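PDB 3EUS: DNA-binding protein from Silicibacter pomeroyi, which probably binds DNA through a helix-turn-helix domain of the Cro/C1 (XRE) type. Local coordinates for the interface of chains A and B. Residues are numbered along the deposited sequence; one frame, centred on the assembly and turned at random. Chains: chain A/B, DNA-binding protein.

The interface of chains A and B. Residues chain A 55-57; chain B 12, 53-54.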
ATOM      1  N   ASP A  55      -0.442  -4.434  -4.397  1.00 24.05           N
ATOM      2  CA  ASP A  55      -0.760  -4.629  -3.001  1.00 22.93           C
ATOM      3  C   ASP A  55       0.310  -3.965  -2.094  1.00 23.04           C
ATOM      4  O   ASP A  55       1.276  -3.376  -2.601  1.00 20.40           O
ATOM      5  CB  ASP A  55      -1.059  -6.112  -2.633  1.00 24.87           C
ATOM      6  CG  ASP A  55       0.178  -6.998  -2.529  1.00 25.91           C
ATOM      7  OD1 ASP A  55       1.316  -6.513  -2.326  1.00 23.03           O
ATOM      8  OD2 ASP A  55       0.009  -8.256  -2.630  1.00 29.09           O
ATOM      9  N   VAL A  56       0.101  -3.991  -0.778  1.00 22.80           N
ATOM     10  CA  VAL A  56       1.000  -3.316   0.166  1.00 21.95           C
ATOM     11  C   VAL A  56       2.407  -3.923   0.154  1.00 22.37           C
ATOM     12  O   VAL A  56       3.396  -3.206   0.288  1.00 20.62           O
ATOM     13  CB  VAL A  56       0.436  -3.308   1.621  1.00 23.17           C
ATOM     14  CG1 VAL A  56       1.506  -2.718   2.642  1.00 21.29           C
ATOM     15  CG2 VAL A  56      -0.823  -2.488   1.617  1.00 20.01           C
ATOM     16  N   ILE A  57       2.498  -5.252   0.018  1.00 19.63           N
ATOM     17  CA  ILE A  57       3.763  -5.933   0.109  1.00 20.55           C
ATOM     18  C   ILE A  57       4.570  -5.561  -1.159  1.00 19.79           C
ATOM     19  O   ILE A  57       5.787  -5.251  -1.064  1.00 16.81           O
ATOM     20  CB  ILE A  57       3.594  -7.472   0.227  1.00 20.67           C
ATOM     21  CG1 ILE A  57       3.073  -7.931   1.604  1.00 24.64           C
ATOM     22  CG2 ILE A  57       4.907  -8.144  -0.030  1.00 19.95           C
ATOM     23  CD1 ILE A  57       2.493  -6.927   2.457  1.00 27.02           C
TER
ATOM     24  N   HIS B  12       2.632 -10.966   4.496  1.00 23.34           N
ATOM     25  CA  HIS B  12       1.153 -10.845   4.595  1.00 23.90           C
ATOM     26  C   HIS B  12       0.647 -11.151   6.020  1.00 22.46           C
ATOM     27  O   HIS B  12      -0.279 -10.520   6.525  1.00 21.05           O
ATOM     28  CB  HIS B  12       0.472 -11.754   3.570  1.00 24.29           C
ATOM     29  CG  HIS B  12       0.620 -11.270   2.166  1.00 31.41           C
ATOM     30  ND1 HIS B  12       1.471 -11.874   1.260  1.00 36.76           N
ATOM     31  CD2 HIS B  12       0.058 -10.214   1.519  1.00 35.72           C
ATOM     32  CE1 HIS B  12       1.421 -11.216   0.112  1.00 39.41           C
ATOM     33  NE2 HIS B  12       0.565 -10.208   0.238  1.00 38.16           N
ATOM     34  N   ARG B  53      -6.881  -9.111   0.532  1.00 25.36           N
ATOM     35  CA  ARG B  53      -5.591  -8.360   0.527  1.00 25.68           C
ATOM     36  C   ARG B  53      -5.922  -6.907   0.294  1.00 23.80           C
ATOM     37  O   ARG B  53      -6.798  -6.616  -0.528  1.00 24.87           O
ATOM     38  CB  ARG B  53      -4.665  -8.824  -0.639  1.00 26.67           C
ATOM     39  CG  ARG B  53      -3.932 -10.169  -0.533  1.00 34.26           C
ATOM     40  CD  ARG B  53      -3.180 -10.368  -1.879  1.00 40.56           C
ATOM     41  NE  ARG B  53      -1.892 -11.079  -1.801  1.00 46.85           N
ATOM     42  CZ  ARG B  53      -1.677 -12.334  -2.226  1.00 50.00           C
ATOM     43  NH1 ARG B  53      -0.458 -12.877  -2.136  1.00 53.13           N
ATOM     44  NH2 ARG B  53      -2.659 -13.071  -2.746  1.00 52.75           N
ATOM     45  N   LEU B  54      -5.266  -5.995   1.000  1.00 22.32           N
ATOM     46  CA  LEU B  54      -5.486  -4.571   0.787  1.00 21.65           C
ATOM     47  C   LEU B  54      -4.628  -4.063  -0.336  1.00 21.02           C
ATOM     48  O   LEU B  54      -3.466  -4.467  -0.453  1.00 22.69           O
ATOM     49  CB  LEU B  54      -5.075  -3.767   2.027  1.00 21.65           C
ATOM     50  CG  LEU B  54      -5.907  -3.882   3.287  1.00 21.88           C
ATOM     51  CD1 LEU B  54      -5.403  -2.903   4.361  1.00 22.29           C
ATOM     52  CD2 LEU B  54      -7.322  -3.710   3.004  1.00 23.46           C
TER
HETATM   53  O   HOH W   1      -1.577  -6.022   0.719  1.00 29.98           O
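The imidazole of B:His12 meets chain A on one face and at one edge. Over the face comes CG1 of A:Ile57, a CH-pi contact 3.8 Å from the ring centroid; CG1 stands 3.6 Å above the ring plane, shifted toward the rim. CG1 lies anti to the carbonyl carbon and beside the backbone N (chi1 -73°), consistent with its placement over the ring. At the ring edge, in plane, sits OD2 of the A:Asp55 carboxylate, 3.5 Å from NE2, too long for a hydrogen bond; the carboxylate and ring planes are 81° apart. The same OD2 lies 3.5 Å from NE of B:Arg53 in a long salt bridge. The carboxylate and guanidinium planes are 17° apart but not coplanar: OD2 sits to one side of the guanidinium plane, approaching NE obliquely rather than along its N-H. The arginine would probably offset the carboxylate's charge. An alanine in place of B:His12 would remove the ring and would probably leave A:Ile57 CG1 without its flat partner and a gap beside the carboxylate. The patch hides 139 Å² in sum, within a two-fold symmetric interface between two copies of one protein, each contact having a twin with the chains exchanged; this pairing may or may not be the biological dimer. Backbone polar groups meet through water at the start of helix 56-65: water 1 lies 3.0 Å from the amide N of A:Val56 and 2.7 Å from the carbonyl O of B:Leu54.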